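Local coordinates for protein bacterioferritin (Mycobacterium tuberculosis, PDB 3UOI) that probably stores iron, oxidising Fe(2+) with dioxygen at a ferroxidase centre and laying down ferric mineral inside a haem-containing 24-subunit shell, at residues E15-E20 with R55-I60; Q26-S31 with H45-S50; K32-W37 with Q83-Q88; D98-L103 with K124-E129. All blocks are in the same frame, centred on the assembly; numbering follows the deposited sequence.

Contact 1. Residues E15-E20 with R55-I60. With HEM (protoporphyrin IX containing Fe), chain B.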
# COMPACT_ATOMS: atom_id res chain seq x y z
N GLU A 15 34.66 35.97 27.28
CA GLU A 15 33.77 36.82 28.00
C GLU A 15 32.34 36.49 27.64
O GLU A 15 31.51 36.43 28.47
CB GLU A 15 34.03 38.27 27.62
CG GLU A 15 34.89 39.01 28.55
CD GLU A 15 34.98 40.45 28.18
OE1 GLU A 15 36.05 40.87 27.78
OE2 GLU A 15 33.96 41.14 28.29
N GLN A 16 32.09 36.32 26.35
CA GLN A 16 30.78 36.02 25.83
C GLN A 16 30.37 34.64 26.23
O GLN A 16 29.24 34.40 26.53
CB GLN A 16 30.66 36.30 24.35
CG GLN A 16 29.31 36.10 23.76
CD GLN A 16 28.23 37.00 24.33
OE1 GLN A 16 28.47 38.07 24.82
NE2 GLN A 16 27.04 36.51 24.28
N LEU A 17 31.33 33.74 26.24
CA LEU A 17 31.08 32.39 26.65
C LEU A 17 30.61 32.38 28.09
O LEU A 17 29.66 31.75 28.40
CB LEU A 17 32.33 31.55 26.50
CG LEU A 17 32.28 30.17 27.16
CD1 LEU A 17 31.06 29.39 26.71
CD2 LEU A 17 33.49 29.38 26.89
N THR A 18 31.28 33.12 28.95
CA THR A 18 30.93 33.19 30.35
C THR A 18 29.46 33.72 30.45
O THR A 18 28.64 33.22 31.18
CB THR A 18 31.95 34.05 31.15
OG1 THR A 18 33.11 33.30 31.46
CG2 THR A 18 31.37 34.60 32.42
N SER A 19 29.16 34.70 29.63
CA SER A 19 27.85 35.26 29.59
C SER A 19 26.79 34.19 29.22
O SER A 19 25.77 34.13 29.83
CB SER A 19 27.84 36.38 28.55
OG SER A 19 26.66 37.07 28.56
N GLU A 20 27.09 33.39 28.21
CA GLU A 20 26.19 32.34 27.76
C GLU A 20 25.94 31.32 28.86
O GLU A 20 24.82 30.85 29.04
CB GLU A 20 26.74 31.65 26.51
CG GLU A 20 26.93 32.58 25.32
CD GLU A 20 25.64 33.22 24.87
OE1 GLU A 20 25.67 34.00 23.90
OE2 GLU A 20 24.59 32.94 25.49
N ARG A 55 23.31 26.31 22.96
CA ARG A 55 23.83 26.13 21.61
C ARG A 55 24.87 27.20 21.31
O ARG A 55 25.90 26.94 20.69
CB ARG A 55 22.70 26.19 20.59
CG ARG A 55 22.12 24.83 20.23
CD ARG A 55 21.32 24.89 18.94
NE ARG A 55 20.06 25.62 19.11
CZ ARG A 55 19.04 25.18 19.84
NH1 ARG A 55 19.13 24.03 20.48
NH2 ARG A 55 17.94 25.91 19.94
N HIS A 56 24.60 28.42 21.77
CA HIS A 56 25.52 29.54 21.57
C HIS A 56 26.86 29.24 22.30
O HIS A 56 27.90 29.48 21.77
CB HIS A 56 24.95 30.83 22.11
CG HIS A 56 23.92 31.45 21.24
ND1 HIS A 56 22.99 32.33 21.73
CD2 HIS A 56 23.68 31.34 19.93
CE1 HIS A 56 22.24 32.74 20.75
NE2 HIS A 56 22.63 32.16 19.65
N ALA A 57 26.77 28.68 23.50
CA ALA A 57 27.94 28.32 24.28
C ALA A 57 28.77 27.27 23.52
O ALA A 57 29.95 27.43 23.35
CB ALA A 57 27.55 27.84 25.57
N GLU A 58 28.13 26.25 23.00
CA GLU A 58 28.87 25.27 22.22
C GLU A 58 29.51 25.89 20.99
O GLU A 58 30.62 25.61 20.68
CB GLU A 58 27.96 24.14 21.77
CG GLU A 58 28.58 23.19 20.76
CD GLU A 58 27.87 21.85 20.65
OE1 GLU A 58 26.71 21.78 20.95
OE2 GLU A 58 28.49 20.89 20.26
N GLU A 59 28.80 26.74 20.30
CA GLU A 59 29.35 27.35 19.11
C GLU A 59 30.60 28.18 19.41
O GLU A 59 31.56 28.07 18.72
CB GLU A 59 28.29 28.11 18.35
CG GLU A 59 27.27 27.15 17.82
CD GLU A 59 26.12 27.73 17.08
OE1 GLU A 59 26.19 28.83 16.53
OE2 GLU A 59 25.12 27.03 17.02
N ILE A 60 30.55 28.96 20.46
CA ILE A 60 31.71 29.77 20.84
C ILE A 60 32.87 28.88 21.22
O ILE A 60 34.00 29.13 20.88
CB ILE A 60 31.39 30.77 21.95
CG1 ILE A 60 30.45 31.80 21.44
CG2 ILE A 60 32.56 31.48 22.40
CD1 ILE A 60 29.52 32.35 22.45
CHA HEM B . 20.49 19.79 25.95
CHB HEM B . 19.85 20.76 30.62
CHC HEM B . 24.13 22.99 30.67
CHD HEM B . 24.91 21.84 26.04
C1A HEM B . 19.99 19.69 27.24
C2A HEM B . 18.97 18.82 27.75
C3A HEM B . 18.80 19.13 29.05
C4A HEM B . 19.70 20.17 29.39
CMA HEM B . 17.86 18.49 30.08
CAA HEM B . 18.25 17.76 26.86
CBA HEM B . 19.32 16.76 26.39
CGA HEM B . 18.94 15.28 26.48
O1A HEM B . 19.85 14.37 26.56
O2A HEM B . 17.72 14.99 26.47
C1B HEM B . 20.94 21.51 31.04
C2B HEM B . 21.07 22.19 32.32
C3B HEM B . 22.25 22.79 32.35
C4B HEM B . 22.90 22.53 31.07
CMB HEM B . 20.06 22.20 33.50
CAB HEM B . 22.74 23.61 33.58
CBB HEM B . 23.77 24.45 33.48
C1C HEM B . 24.76 22.90 29.43
C2C HEM B . 26.01 23.54 29.05
C3C HEM B . 26.22 23.18 27.77
C4C HEM B . 25.10 22.39 27.29
CMC HEM B . 26.90 24.43 29.97
CAC HEM B . 27.41 23.56 26.88
CBC HEM B . 27.18 23.46 25.57
C1D HEM B . 23.76 21.26 25.58
C2D HEM B . 23.50 20.95 24.20
C3D HEM B . 22.12 20.32 24.22
C4D HEM B . 21.71 20.31 25.56
CMD HEM B . 24.45 21.15 22.97
CAD HEM B . 21.32 19.76 23.06
CBD HEM B . 20.71 20.96 22.36
CGD HEM B . 19.78 20.40 21.32
O1D HEM B . 19.13 19.34 21.59
O2D HEM B . 19.71 21.01 20.24
NA HEM B . 20.38 20.50 28.27
NB HEM B . 22.06 21.75 30.28
NC HEM B . 24.27 22.23 28.33
ND HEM B . 22.68 20.94 26.38
FE HEM B . 22.38 21.37 28.23
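CG of Glu20 lies anti to the carbonyl carbon (chi1 -61°), as does CG1 of Ile60, and both side chains leave their helices toward the other segment. They belong to helices 7-36 and 40-66, the first antiparallel pair of the ferritin four-helix bundle. The axes of segments 15-20 and 55-60 approach to 9.0 Å, at 155°. Glu20 CG rests on Ile60 CD1 at 3.9 Å, the two side chains crossing at about a right angle. The same methyl also touches Gln16 CG. Nearer the backbone, Glu20 CB meets Ala57 CB at 4.0 Å. Leu17 closes the row: its CD1 packs on Ala57 CB, and its CB faces Ile60 CG2 at 4.1 Å.

The polar ends lie at the predicted ferroxidase site, where Glu20 and His56 are both expected to bind the first iron. Their carboxylate and ring planes stand 55° apart. Glu20 OE1 approaches His56 CB at 3.7 Å and makes no hydrogen bond to the ring. His56 is instead gripped through ND1 by Glu53 and through NE2 by Asp128. Glu20 OE2 lies close to OE2 of Glu53, another predicted ligand. Gln16 OE1 accepts a hydrogen bond from Arg102 NH2. On the far side of helix 40-66, Arg55 NH1 is 3.1 Å from haem propionate O2D. Within helix 7-36, Gln16 NE2 donates to Glu20 OE1 at 2.9 Å, from above the carboxylate plane.

Contact 2. Residues Q26-S31 with H45-S50. With HEM (protoporphyrin IX containing Fe), chain B.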
# COMPACT_ATOMS: atom_id res chain seq x y z
N GLN A 26 20.48 30.89 34.17
CA GLN A 26 19.41 31.73 34.59
C GLN A 26 18.15 31.34 33.90
O GLN A 26 17.17 31.18 34.54
CB GLN A 26 19.74 33.21 34.44
CG GLN A 26 18.71 34.21 34.94
CD GLN A 26 19.24 35.59 34.86
OE1 GLN A 26 20.22 35.91 35.46
NE2 GLN A 26 18.60 36.43 34.09
N TYR A 27 18.23 31.14 32.60
CA TYR A 27 17.09 30.82 31.80
C TYR A 27 16.49 29.48 32.18
O TYR A 27 15.31 29.34 32.28
CB TYR A 27 17.37 30.88 30.28
CG TYR A 27 17.76 32.25 29.69
CD1 TYR A 27 17.63 33.41 30.40
CD2 TYR A 27 18.25 32.37 28.42
CE1 TYR A 27 18.01 34.63 29.87
CE2 TYR A 27 18.63 33.61 27.89
CZ TYR A 27 18.52 34.74 28.63
OH TYR A 27 18.89 35.99 28.13
N PHE A 28 17.34 28.52 32.42
CA PHE A 28 16.82 27.21 32.75
C PHE A 28 16.06 27.19 34.05
O PHE A 28 14.95 26.80 34.06
CB PHE A 28 17.91 26.15 32.84
CG PHE A 28 17.40 24.72 32.83
CD1 PHE A 28 17.12 24.07 31.64
CD2 PHE A 28 17.20 24.03 34.00
CE1 PHE A 28 16.66 22.76 31.63
CE2 PHE A 28 16.74 22.71 33.96
CZ PHE A 28 16.48 22.10 32.78
N LEU A 29 16.69 27.70 35.10
CA LEU A 29 16.10 27.70 36.43
C LEU A 29 14.82 28.49 36.42
O LEU A 29 13.90 28.11 37.00
CB LEU A 29 17.04 28.19 37.49
CG LEU A 29 16.47 28.18 38.88
CD1 LEU A 29 16.42 26.85 39.47
CD2 LEU A 29 17.27 29.05 39.72
N HIS A 30 14.79 29.56 35.66
CA HIS A 30 13.58 30.33 35.49
C HIS A 30 12.46 29.50 34.85
O HIS A 30 11.34 29.58 35.28
CB HIS A 30 13.83 31.59 34.68
CG HIS A 30 14.29 32.76 35.48
ND1 HIS A 30 14.52 33.99 34.94
CD2 HIS A 30 14.57 32.87 36.79
CE1 HIS A 30 14.94 34.81 35.87
NE2 HIS A 30 14.98 34.15 37.01
N SER A 31 12.80 28.70 33.86
CA SER A 31 11.84 27.81 33.23
C SER A 31 11.28 26.73 34.18
O SER A 31 10.11 26.46 34.16
CB SER A 31 12.35 27.24 31.92
OG SER A 31 12.91 26.02 32.07
N HIS A 45 8.62 27.95 26.58
CA HIS A 45 9.28 28.97 25.82
C HIS A 45 10.61 29.33 26.46
O HIS A 45 11.61 29.29 25.83
CB HIS A 45 8.45 30.21 25.65
CG HIS A 45 9.07 31.20 24.73
ND1 HIS A 45 10.13 31.99 25.10
CD2 HIS A 45 8.83 31.48 23.44
CE1 HIS A 45 10.50 32.73 24.09
NE2 HIS A 45 9.72 32.45 23.07
N THR A 46 10.57 29.59 27.76
CA THR A 46 11.73 29.95 28.52
C THR A 46 12.79 28.83 28.42
O THR A 46 13.91 29.10 28.38
CB THR A 46 11.43 30.29 29.98
OG1 THR A 46 10.42 31.29 30.08
CG2 THR A 46 12.65 30.81 30.61
N ARG A 47 12.37 27.59 28.40
CA ARG A 47 13.26 26.42 28.29
C ARG A 47 14.04 26.38 26.99
O ARG A 47 15.18 26.09 26.96
CB ARG A 47 12.44 25.14 28.34
CG ARG A 47 13.21 23.87 28.48
CD ARG A 47 12.31 22.69 28.58
NE ARG A 47 13.05 21.46 28.56
CZ ARG A 47 13.51 20.87 29.62
NH1 ARG A 47 13.23 21.38 30.77
NH2 ARG A 47 14.20 19.77 29.54
N ALA A 48 13.34 26.70 25.93
CA ALA A 48 13.82 26.79 24.58
C ALA A 48 14.85 27.89 24.54
O ALA A 48 15.79 27.81 23.82
CB ALA A 48 12.72 27.06 23.64
N GLU A 49 14.64 28.94 25.29
CA GLU A 49 15.61 30.00 25.31
C GLU A 49 16.95 29.52 25.92
O GLU A 49 18.00 29.85 25.45
CB GLU A 49 15.07 31.27 25.96
CG GLU A 49 13.85 31.88 25.28
CD GLU A 49 14.16 32.71 24.06
OE1 GLU A 49 15.30 32.82 23.70
OE2 GLU A 49 13.27 33.25 23.46
N SER A 50 16.88 28.73 26.96
CA SER A 50 18.08 28.23 27.59
C SER A 50 18.88 27.32 26.63
O SER A 50 20.07 27.34 26.62
CB SER A 50 17.81 27.61 28.94
OG SER A 50 17.48 26.29 28.83
CHA HEM B . 20.49 19.79 25.95
CHB HEM B . 19.85 20.76 30.62
CHC HEM B . 24.13 22.99 30.67
CHD HEM B . 24.91 21.84 26.04
C1A HEM B . 19.99 19.69 27.24
C2A HEM B . 18.97 18.82 27.75
C3A HEM B . 18.80 19.13 29.05
C4A HEM B . 19.70 20.17 29.39
CMA HEM B . 17.86 18.49 30.08
CAA HEM B . 18.25 17.76 26.86
CBA HEM B . 19.32 16.76 26.39
CGA HEM B . 18.94 15.28 26.48
O1A HEM B . 19.85 14.37 26.56
O2A HEM B . 17.72 14.99 26.47
C1B HEM B . 20.94 21.51 31.04
C2B HEM B . 21.07 22.19 32.32
C3B HEM B . 22.25 22.79 32.35
C4B HEM B . 22.90 22.53 31.07
CMB HEM B . 20.06 22.20 33.50
CAB HEM B . 22.74 23.61 33.58
CBB HEM B . 23.77 24.45 33.48
C1C HEM B . 24.76 22.90 29.43
C2C HEM B . 26.01 23.54 29.05
C3C HEM B . 26.22 23.18 27.77
C4C HEM B . 25.10 22.39 27.29
CMC HEM B . 26.90 24.43 29.97
CAC HEM B . 27.41 23.56 26.88
CBC HEM B . 27.18 23.46 25.57
C1D HEM B . 23.76 21.26 25.58
C2D HEM B . 23.50 20.95 24.20
C3D HEM B . 22.12 20.32 24.22
C4D HEM B . 21.71 20.31 25.56
CMD HEM B . 24.45 21.15 22.97
CAD HEM B . 21.32 19.76 23.06
CBD HEM B . 20.71 20.96 22.36
CGD HEM B . 19.78 20.40 21.32
O1D HEM B . 19.13 19.34 21.59
O2D HEM B . 19.71 21.01 20.24
NA HEM B . 20.38 20.50 28.27
NB HEM B . 22.06 21.75 30.28
NC HEM B . 24.27 22.23 28.33
ND HEM B . 22.68 20.94 26.38
FE HEM B . 22.38 21.37 28.23
O HOH W 1 11.69 23.57 31.54
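One wall of the haem pocket is built here, where Phe28 of helix 7-36 and Arg47 of helix 40-66 meet beside the porphyrin. The haem methyl CMB sits over the centre of the Phe28 ring, 3.3 Å above its plane. CG of Phe28 is anti to the backbone N (chi1 -165°), and the ring beyond it reaches both Arg47 and the haem. Arg47 runs alongside, pointing the same way, with its chain extended from CG to NE. Its NH1 comes within 3.8 Å of Phe28 CE1. The ring and guanidinium planes are 52° apart, and CE1 lies over one face of the guanidinium. Arg47 NH1 also forms a salt bridge with Glu58 of the second subunit.

A water joins the helices. It accepts from Arg47 NH1 and donates to Ser31 OG, which in turn gives its own proton to Phe28 O. Ser50 OG likewise donates to Arg47 O, but tilted from the carbonyl plane. It also touches the edge of the Phe28 ring, 3.6 Å from CD1.

Small side chains let the backbones come close: the axes of segments 26-31 and 45-50 are 7.9 Å apart. Ser50 CB meets Tyr27 CB at 3.6 Å. Ser31 CB packs on Thr46 CB at 3.7 Å, while Thr46 CG2 reaches Tyr27 O at 3.5 Å. Thr46 OG1 is held by Gln34. The Tyr27 ring turns into the bundle, its edge near Glu49 O, and meets His132, a predicted iron ligand. A haem shared between two subunits of a dimer is characteristic of bacterioferritins.

Contact 3. Residues K32-W37 with Q83-Q88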
# COMPACT_ATOMS: atom_id res chain seq x y z
N LYS A 32 12.13 26.14 34.99
CA LYS A 32 11.68 25.21 36.00
C LYS A 32 10.81 25.88 37.05
O LYS A 32 9.88 25.29 37.52
CB LYS A 32 12.85 24.56 36.69
CG LYS A 32 13.77 23.83 35.83
CD LYS A 32 13.15 22.75 35.04
CE LYS A 32 12.67 21.60 35.85
NZ LYS A 32 11.70 20.84 35.16
N MET A 33 11.18 27.08 37.46
CA MET A 33 10.44 27.84 38.42
C MET A 33 9.10 28.20 37.83
O MET A 33 8.15 28.20 38.52
CB MET A 33 11.15 29.11 38.85
CG MET A 33 12.39 29.00 39.73
SD MET A 33 13.09 30.60 40.17
CE MET A 33 11.99 31.32 41.32
N GLN A 34 9.07 28.53 36.55
CA GLN A 34 7.81 28.84 35.87
C GLN A 34 6.91 27.61 35.79
O GLN A 34 5.76 27.65 36.06
CB GLN A 34 8.03 29.49 34.52
CG GLN A 34 8.70 30.80 34.57
CD GLN A 34 9.25 31.32 33.25
OE1 GLN A 34 9.13 30.70 32.23
NE2 GLN A 34 9.82 32.47 33.28
N ASP A 35 7.50 26.49 35.48
CA ASP A 35 6.79 25.24 35.47
C ASP A 35 6.23 24.87 36.83
O ASP A 35 5.14 24.44 36.90
CB ASP A 35 7.65 24.13 34.94
CG ASP A 35 6.91 23.21 34.06
OD1 ASP A 35 5.70 23.28 34.04
OD2 ASP A 35 7.55 22.40 33.42
N ASN A 36 7.01 25.05 37.88
CA ASN A 36 6.63 24.79 39.26
C ASN A 36 5.52 25.68 39.78
O ASN A 36 4.71 25.24 40.54
CB ASN A 36 7.80 24.76 40.22
CG ASN A 36 7.38 24.58 41.68
OD1 ASN A 36 6.61 23.73 42.02
ND2 ASN A 36 7.92 25.39 42.52
N TRP A 37 5.50 26.93 39.35
CA TRP A 37 4.45 27.87 39.69
C TRP A 37 3.13 27.50 38.96
O TRP A 37 2.10 28.02 39.24
CB TRP A 37 4.88 29.32 39.36
CG TRP A 37 5.88 29.90 40.26
CD1 TRP A 37 6.14 29.51 41.49
CD2 TRP A 37 6.74 31.00 40.00
NE1 TRP A 37 7.09 30.26 42.05
CE2 TRP A 37 7.50 31.20 41.15
CE3 TRP A 37 6.96 31.84 38.91
CZ2 TRP A 37 8.46 32.20 41.25
CZ3 TRP A 37 7.91 32.84 39.02
CH2 TRP A 37 8.65 33.00 40.18
N GLN A 83 11.50 36.36 41.42
CA GLN A 83 10.58 35.74 42.31
C GLN A 83 9.13 35.99 41.87
O GLN A 83 8.19 35.63 42.53
CB GLN A 83 10.89 36.11 43.77
CG GLN A 83 11.95 35.23 44.48
CD GLN A 83 11.72 33.68 44.41
OE1 GLN A 83 10.62 33.21 44.28
NE2 GLN A 83 12.80 32.92 44.50
N THR A 84 9.00 36.65 40.73
CA THR A 84 7.77 36.85 40.02
C THR A 84 8.01 36.76 38.53
O THR A 84 9.13 36.75 38.12
CB THR A 84 7.00 38.13 40.39
OG1 THR A 84 7.78 39.28 40.12
CG2 THR A 84 6.61 38.13 41.78
N LEU A 85 6.97 36.62 37.73
CA LEU A 85 7.15 36.53 36.30
C LEU A 85 7.76 37.83 35.82
O LEU A 85 8.72 37.81 35.09
CB LEU A 85 5.85 36.25 35.55
CG LEU A 85 5.18 34.87 35.55
CD1 LEU A 85 4.23 34.70 34.40
CD2 LEU A 85 6.17 33.76 35.60
N ARG A 86 7.23 38.95 36.31
CA ARG A 86 7.71 40.27 35.93
C ARG A 86 9.17 40.48 36.30
O ARG A 86 9.89 40.88 35.49
CB ARG A 86 6.85 41.36 36.55
CG ARG A 86 7.34 42.77 36.33
CD ARG A 86 6.51 43.76 37.00
NE ARG A 86 5.26 43.97 36.34
CZ ARG A 86 5.06 44.76 35.29
NH1 ARG A 86 6.01 45.43 34.74
NH2 ARG A 86 3.87 44.85 34.79
N GLU A 87 9.59 40.14 37.50
CA GLU A 87 11.01 40.24 37.80
C GLU A 87 11.83 39.31 36.90
O GLU A 87 12.90 39.63 36.58
CB GLU A 87 11.36 39.92 39.25
CG GLU A 87 10.63 40.62 40.29
CD GLU A 87 11.00 40.15 41.67
OE1 GLU A 87 11.92 39.37 41.82
OE2 GLU A 87 10.36 40.57 42.62
N GLN A 88 11.30 38.14 36.58
CA GLN A 88 12.01 37.15 35.74
C GLN A 88 12.32 37.62 34.32
O GLN A 88 13.42 37.56 33.89
CB GLN A 88 11.29 35.81 35.74
CG GLN A 88 11.64 34.99 36.89
CD GLN A 88 10.86 33.72 37.04
OE1 GLN A 88 10.02 33.40 36.24
NE2 GLN A 88 11.17 32.99 38.04
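The polar link is between two glutamines. Gln34 NE2 donates to Gln88 OE1 at 3.1 Å, with an angle of 162° at the hydrogen. The acceptor lies in the amide plane of Gln34, but the donor stands above the carbonyl plane of Gln88. The two side chains slide past each other in opposite directions. Each amide has a second partner: Gln34 OE1 pairs with Thr46, and Gln88 NE2 donates to Gly82 O.

Aromatic contacts centre on Trp37. Its side chain sets out toward segment 83-88, with CG anti to the carbonyl carbon (chi1 -73°). The ring meets Gln88 tip to tip, with ring and amide planes only 14° apart, and CH2 is 3.3 Å from Gln88 NE2. CH2 also touches the backbone C of Gln83 at 3.5 Å. Lys145 of a third subunit makes a cation-pi contact with this ring.

This is one end of the ferritin four-helix bundle, where the C-terminal part of helix 7-36 lies beside the start of helix 85-112. Thr84 caps the latter helix: its OG1 accepts from Glu87 N at 3.3 Å.

Leu85 makes the apolar contacts. Its CD2 meets the edge of the indole, 3.9 Å from Trp37 CE3, and also touches Gln34 CG. Met33 is in van der Waals contact with two amides. It crosses Gln83 at about a right angle, CE to NE2 at 3.7 Å. Its SD lies 3.7 Å from Gln88 NE2.

Contact 4. Residues D98-L103 with K124-E129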
# COMPACT_ATOMS: atom_id res chain seq x y z
N ASP A 98 23.29 43.32 28.55
CA ASP A 98 24.68 43.22 28.82
C ASP A 98 25.37 42.63 27.62
O ASP A 98 26.37 43.10 27.26
CB ASP A 98 24.99 42.38 30.04
CG ASP A 98 24.95 43.15 31.29
OD1 ASP A 98 24.47 44.24 31.25
OD2 ASP A 98 25.36 42.65 32.32
N VAL A 99 24.80 41.65 26.97
CA VAL A 99 25.42 41.10 25.76
C VAL A 99 25.53 42.13 24.63
O VAL A 99 26.52 42.24 23.99
CB VAL A 99 24.70 39.83 25.26
CG1 VAL A 99 25.08 39.53 23.84
CG2 VAL A 99 25.08 38.70 26.08
N LEU A 100 24.48 42.90 24.42
CA LEU A 100 24.53 43.86 23.38
C LEU A 100 25.61 44.88 23.69
O LEU A 100 26.39 45.19 22.87
CB LEU A 100 23.18 44.50 23.19
CG LEU A 100 22.05 43.63 22.67
CD1 LEU A 100 20.85 44.49 22.53
CD2 LEU A 100 22.40 43.02 21.38
N ASN A 101 25.71 45.31 24.92
CA ASN A 101 26.70 46.26 25.31
C ASN A 101 28.12 45.73 25.04
O ASN A 101 28.94 46.46 24.59
CB ASN A 101 26.51 46.64 26.76
CG ASN A 101 25.23 47.47 27.02
OD1 ASN A 101 24.94 47.78 28.15
ND2 ASN A 101 24.49 47.81 25.99
N ARG A 102 28.40 44.49 25.34
CA ARG A 102 29.67 43.88 25.01
C ARG A 102 29.94 43.56 23.52
O ARG A 102 30.98 43.77 23.06
CB ARG A 102 29.96 42.65 25.91
CG ARG A 102 31.04 41.76 25.39
CD ARG A 102 31.27 40.52 26.23
NE ARG A 102 30.08 39.72 26.35
CZ ARG A 102 29.20 39.83 27.32
NH1 ARG A 102 29.38 40.68 28.30
NH2 ARG A 102 28.16 39.09 27.32
N LEU A 103 28.98 43.00 22.84
CA LEU A 103 29.04 42.66 21.43
C LEU A 103 29.08 43.80 20.38
O LEU A 103 29.65 43.63 19.34
CB LEU A 103 28.01 41.61 21.06
CG LEU A 103 28.19 40.35 21.88
CD1 LEU A 103 27.47 39.26 21.29
CD2 LEU A 103 29.61 40.02 22.04
N LYS A 124 25.66 36.89 14.56
CA LYS A 124 24.50 36.02 14.73
C LYS A 124 23.91 36.06 16.12
O LYS A 124 22.74 36.18 16.27
CB LYS A 124 24.82 34.60 14.25
CG LYS A 124 25.17 34.62 12.85
CD LYS A 124 25.61 33.38 12.23
CE LYS A 124 25.39 33.49 10.75
NZ LYS A 124 26.31 32.76 9.88
N ILE A 125 24.76 36.03 17.11
CA ILE A 125 24.34 36.07 18.50
C ILE A 125 23.58 37.34 18.86
O ILE A 125 22.59 37.32 19.56
CB ILE A 125 25.52 35.91 19.42
CG1 ILE A 125 26.13 34.53 19.25
CG2 ILE A 125 25.16 36.24 20.83
CD1 ILE A 125 27.19 34.25 20.05
N VAL A 126 24.06 38.44 18.34
CA VAL A 126 23.46 39.71 18.53
C VAL A 126 22.06 39.75 17.96
O VAL A 126 21.17 40.30 18.56
CB VAL A 126 24.27 40.84 17.91
CG1 VAL A 126 23.35 41.94 17.53
CG2 VAL A 126 25.32 41.32 18.85
N ALA A 127 21.90 39.16 16.78
CA ALA A 127 20.58 39.15 16.17
C ALA A 127 19.59 38.36 17.04
O ALA A 127 18.47 38.80 17.32
CB ALA A 127 20.64 38.63 14.78
N ASP A 128 20.06 37.22 17.50
CA ASP A 128 19.25 36.38 18.32
C ASP A 128 18.86 37.08 19.62
O ASP A 128 17.72 37.06 19.99
CB ASP A 128 19.95 35.06 18.63
CG ASP A 128 20.27 34.22 17.38
OD1 ASP A 128 21.08 33.30 17.48
OD2 ASP A 128 19.74 34.48 16.33
N GLU A 129 19.82 37.73 20.27
CA GLU A 129 19.57 38.44 21.50
C GLU A 129 18.58 39.57 21.27
O GLU A 129 17.80 39.84 22.10
CB GLU A 129 20.84 38.95 22.16
CG GLU A 129 21.92 37.96 22.37
CD GLU A 129 21.55 36.92 23.39
OE1 GLU A 129 22.13 36.93 24.47
OE2 GLU A 129 20.68 36.11 23.11
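Leu103 and Val126 lead an apolar contact between helices 85-112 and 116-146, the second antiparallel pair of the bundle. It is buried, and the axes of segments 98-103 and 124-129 are 10.0 Å apart, at 150°. Leu103 CB presses on Val126 CG2 at 3.5 Å, tighter than usual for two carbons, as the side chains slide past each other in opposite directions. Further out, Leu103 CD1 touches Val126 CG2 and also Ile125 CG2, at 3.8 Å. Leu100 CD2 reaches Val126 CG1 at 4.1 Å, crossing it obliquely.

At the other end Val99 meets Glu129 at about a right angle. CG1 of Val99 lies 3.8 Å from Glu129 CG. The Glu129 chain bends at chi2 (-67°), and beyond the bend its OE1 is 3.8 Å from Val99 CG2. Both Val99 methyls thus lie against the Glu129 side chain. Glu129 also packs on Glu53 of helix 40-66, and Ile125 on His56 and Ile60. Glu129 is predicted to bind both irons. A glutamate expected to bridge two irons, inside a four-helix bundle, is typical of ferritin-like diiron sites.

From the N terminus, helix 7-36 passes through 15-20, 26-31 and 32-37 in turn. Helix 40-66 comes back along it. Contact 2 closes the shorter loop, nested inside the one closed by contact 1; together they zip the first helix pair, and both touch the haem. Contact 3 closes a longer loop by joining the end of helix 7-36 to the start of helix 85-112, and it crosses contacts 1 and 2. Contact 4 follows in series and closes the short loop between helices 85-112 and 116-146. Contacts 1 and 4 touch, joining the two helix pairs around the predicted ferroxidase site. Contacts 2 and 3 meet where Thr46 bonds Gln34, near one bundle end.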